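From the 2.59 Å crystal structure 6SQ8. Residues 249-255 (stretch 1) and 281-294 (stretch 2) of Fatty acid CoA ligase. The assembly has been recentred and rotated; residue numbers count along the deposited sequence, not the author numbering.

Stretch 1, residues 249-255: WLYQLAE
Stretch 2, residues 281-294: RVAAARERMGAVLM

Two helices of one chain, 249-255 and 281-289, run in the same general direction, their axes crossing at 43° and approaching to 9.1 Å. Both keep regular i to i+4 hydrogen bonds, such as Ala254 N to Leu250 O (2.8 Å) and Met289 N to Ala285 O (2.8 Å). The register pairs Tyr251 with Arg281 (CA to CA 6.3 Å) and Ala254 with Ala285 (5.1 Å). At this second pairing each residue offers only a methyl, with Ala254 CB 3.7 Å from Ala285 CB, so the backbones can come close. The contact buries 564 Å², both sides summed; Leu250, Tyr251, Leu253, Ala254, Val282, Ala285 and Leu293 are buried, which suits their mostly apolar side chains, and the Tyr251 hydroxyl is hydrogen-bonded elsewhere in the structure.

Larger side chains pack around this low point. Leu250 (chi1 t, chi2 p) points toward stretch 2, its CG 4.0 Å from Ala285 CB; its CD1 lies 3.4 Å from Met289 CE and 3.9 Å from Leu293 CD1, on the strand that follows. Met289, with chi1 m, chi2 -106° and chi3 -116°, is unbranched and flexible enough to thread among its neighbours: CG passes 4.1 Å from Ala254 CB, and CE also comes 3.8 Å from Leu253 CD2. Next, Gly290 leaves the helix with phi 89° and psi -170°, where a CB would jam against the preceding carbonyl O.

Near the start of stretch 2, Tyr251 (chi1 -42°, chi2 -38°) presents a flat face to Arg281. Arg281 CB sits 3.7 Å from the centroid of the Tyr251 ring, 15° off the normal, a CH-pi contact, while Val282 CG2 lies at the ring edge, 4.0 Å from Tyr251 CE1. Arg281, with chi1 -130°, chi2 125°, chi3 103° and chi4 84°, lays a guanidinium face over Tyr251 CD2 and directs its edge to exposed Glu255 (chi1 m, chi2 t, chi3 12°). Their salt bridge joins NH1 of Arg281 to OE1 of Glu255 at 2.9 Å; a weak hydrogen bond runs from the same NH1 to Glu255 OE2 at 3.3 Å. One water donates to Glu255 OE2 (2.9 Å) and Arg281 O (2.6 Å), bridging the helices.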

# COMPACT_ATOMS: atom_id res chain seq x y z
N TRP A 249 -0.60 -11.01 -6.44
CA TRP A 249 -1.82 -11.00 -7.25
C TRP A 249 -1.48 -10.81 -8.73
O TRP A 249 -2.11 -11.39 -9.60
CB TRP A 249 -2.81 -9.92 -6.78
CG TRP A 249 -3.23 -10.01 -5.34
CD1 TRP A 249 -2.88 -10.97 -4.44
CD2 TRP A 249 -4.09 -9.10 -4.65
NE1 TRP A 249 -3.45 -10.71 -3.22
CE2 TRP A 249 -4.21 -9.57 -3.32
CE3 TRP A 249 -4.77 -7.93 -5.00
CZ2 TRP A 249 -4.98 -8.92 -2.36
CZ3 TRP A 249 -5.53 -7.29 -4.06
CH2 TRP A 249 -5.62 -7.77 -2.75
N LEU A 250 -0.49 -9.96 -9.00
CA LEU A 250 -0.02 -9.78 -10.34
C LEU A 250 0.37 -11.14 -10.90
O LEU A 250 -0.08 -11.52 -11.97
CB LEU A 250 1.19 -8.85 -10.36
CG LEU A 250 1.84 -8.72 -11.72
CD1 LEU A 250 0.87 -8.13 -12.74
CD2 LEU A 250 3.10 -7.89 -11.64
N TYR A 251 1.21 -11.86 -10.15
CA TYR A 251 1.73 -13.13 -10.65
C TYR A 251 0.55 -14.09 -10.90
O TYR A 251 0.51 -14.72 -11.95
CB TYR A 251 2.79 -13.74 -9.72
CG TYR A 251 3.81 -12.79 -9.13
CD1 TYR A 251 4.35 -11.74 -9.86
CD2 TYR A 251 4.25 -12.96 -7.83
CE1 TYR A 251 5.28 -10.87 -9.29
CE2 TYR A 251 5.18 -12.12 -7.25
CZ TYR A 251 5.70 -11.06 -7.98
OH TYR A 251 6.61 -10.24 -7.37
N GLN A 252 -0.40 -14.17 -9.96
CA GLN A 252 -1.56 -15.05 -10.10
C GLN A 252 -2.37 -14.69 -11.34
O GLN A 252 -2.86 -15.57 -12.03
CB GLN A 252 -2.47 -14.98 -8.88
CG GLN A 252 -1.96 -15.76 -7.69
CD GLN A 252 -2.84 -15.57 -6.48
OE1 GLN A 252 -2.38 -15.12 -5.44
NE2 GLN A 252 -4.12 -15.92 -6.63
N LEU A 253 -2.55 -13.40 -11.60
CA LEU A 253 -3.34 -12.95 -12.74
C LEU A 253 -2.61 -13.29 -14.04
O LEU A 253 -3.19 -13.84 -14.96
CB LEU A 253 -3.56 -11.44 -12.60
CG LEU A 253 -4.56 -10.81 -13.57
CD1 LEU A 253 -5.95 -11.32 -13.33
CD2 LEU A 253 -4.55 -9.31 -13.39
N ALA A 254 -1.32 -12.95 -14.10
CA ALA A 254 -0.50 -13.11 -15.31
C ALA A 254 -0.35 -14.58 -15.71
O ALA A 254 -0.28 -14.92 -16.89
CB ALA A 254 0.84 -12.46 -15.09
N GLU A 255 -0.31 -15.47 -14.71
CA GLU A 255 -0.02 -16.90 -14.92
C GLU A 255 -1.34 -17.69 -15.09
O GLU A 255 -1.31 -18.84 -15.42
CB GLU A 255 0.85 -17.42 -13.77
CG GLU A 255 2.30 -16.90 -13.83
CD GLU A 255 3.12 -16.97 -12.54
OE1 GLU A 255 2.64 -17.65 -11.57
OE2 GLU A 255 4.23 -16.35 -12.50
N ARG A 281 9.37 -13.11 -11.89
CA ARG A 281 7.93 -13.29 -11.96
C ARG A 281 7.31 -12.05 -12.63
O ARG A 281 6.30 -12.15 -13.34
CB ARG A 281 7.39 -13.62 -10.57
CG ARG A 281 6.49 -14.84 -10.57
CD ARG A 281 6.90 -15.94 -9.61
NE ARG A 281 6.12 -16.04 -8.35
CZ ARG A 281 4.94 -16.68 -8.18
NH1 ARG A 281 4.22 -17.07 -9.23
NH2 ARG A 281 4.48 -16.91 -6.96
N VAL A 282 7.96 -10.90 -12.42
CA VAL A 282 7.60 -9.64 -13.03
C VAL A 282 7.89 -9.73 -14.52
O VAL A 282 7.04 -9.39 -15.35
CB VAL A 282 8.36 -8.48 -12.37
CG1 VAL A 282 8.31 -7.19 -13.19
CG2 VAL A 282 7.86 -8.24 -10.95
N ALA A 283 9.09 -10.20 -14.87
CA ALA A 283 9.48 -10.38 -16.27
C ALA A 283 8.42 -11.22 -16.99
O ALA A 283 8.01 -10.91 -18.10
CB ALA A 283 10.86 -10.99 -16.37
N ALA A 284 7.98 -12.30 -16.33
CA ALA A 284 6.99 -13.19 -16.89
C ALA A 284 5.68 -12.44 -17.08
O ALA A 284 5.03 -12.58 -18.11
CB ALA A 284 6.79 -14.39 -16.01
N ALA A 285 5.28 -11.67 -16.07
CA ALA A 285 4.06 -10.88 -16.15
C ALA A 285 4.16 -9.83 -17.27
O ALA A 285 3.20 -9.62 -18.00
CB ALA A 285 3.78 -10.24 -14.82
N ARG A 286 5.34 -9.23 -17.42
CA ARG A 286 5.53 -8.20 -18.43
C ARG A 286 5.33 -8.78 -19.85
O ARG A 286 4.80 -8.12 -20.72
CB ARG A 286 6.90 -7.55 -18.30
CG ARG A 286 7.18 -6.49 -19.36
CD ARG A 286 6.09 -5.43 -19.44
NE ARG A 286 6.34 -4.45 -20.48
CZ ARG A 286 6.16 -4.63 -21.80
NH1 ARG A 286 5.63 -5.75 -22.26
NH2 ARG A 286 6.54 -3.69 -22.64
N GLU A 287 5.81 -10.01 -20.06
CA GLU A 287 5.67 -10.75 -21.33
C GLU A 287 4.19 -11.05 -21.57
O GLU A 287 3.72 -10.80 -22.67
CB GLU A 287 6.40 -12.10 -21.31
CG GLU A 287 7.48 -12.29 -22.37
CD GLU A 287 8.11 -13.69 -22.38
OE1 GLU A 287 8.42 -14.22 -23.51
OE2 GLU A 287 8.32 -14.24 -21.28
N ARG A 288 3.51 -11.62 -20.57
CA ARG A 288 2.15 -12.19 -20.73
C ARG A 288 1.11 -11.06 -20.83
O ARG A 288 0.16 -11.22 -21.57
CB ARG A 288 1.83 -13.22 -19.63
CG ARG A 288 2.22 -14.66 -20.00
CD ARG A 288 2.48 -15.63 -18.86
N MET A 289 1.32 -9.96 -20.10
CA MET A 289 0.33 -8.85 -20.01
C MET A 289 0.58 -7.69 -20.96
O MET A 289 -0.28 -6.85 -21.14
CB MET A 289 0.32 -8.26 -18.59
CG MET A 289 -0.03 -9.30 -17.55
SD MET A 289 -1.71 -9.03 -16.96
CE MET A 289 -1.31 -8.63 -15.26
N GLY A 290 1.77 -7.56 -21.52
CA GLY A 290 1.96 -6.48 -22.48
C GLY A 290 2.40 -5.21 -21.79
O GLY A 290 2.86 -5.29 -20.71
N ALA A 291 2.41 -4.11 -22.53
CA ALA A 291 3.01 -2.86 -22.13
C ALA A 291 2.05 -2.03 -21.28
O ALA A 291 1.82 -0.87 -21.58
CB ALA A 291 3.46 -2.11 -23.36
N VAL A 292 1.55 -2.62 -20.20
CA VAL A 292 0.63 -1.98 -19.28
C VAL A 292 1.14 -2.07 -17.84
O VAL A 292 0.55 -1.48 -16.96
CB VAL A 292 -0.78 -2.57 -19.42
CG1 VAL A 292 -1.31 -2.38 -20.82
CG2 VAL A 292 -0.84 -4.03 -19.05
N LEU A 293 2.26 -2.76 -17.60
CA LEU A 293 2.75 -3.01 -16.26
C LEU A 293 3.41 -1.75 -15.71
O LEU A 293 4.28 -1.19 -16.35
CB LEU A 293 3.74 -4.17 -16.28
CG LEU A 293 3.42 -5.28 -15.30
CD1 LEU A 293 2.12 -5.94 -15.67
CD2 LEU A 293 4.52 -6.31 -15.25
N MET A 294 2.99 -1.35 -14.51
CA MET A 294 3.61 -0.28 -13.77
C MET A 294 3.74 -0.68 -12.30
O MET A 294 2.75 -1.08 -11.66
CB MET A 294 2.78 1.00 -13.87
CG MET A 294 3.25 2.10 -12.94
SD MET A 294 2.50 3.70 -13.26
CE MET A 294 3.53 4.30 -14.60
O HOH W 1 4.13 -13.66 -13.46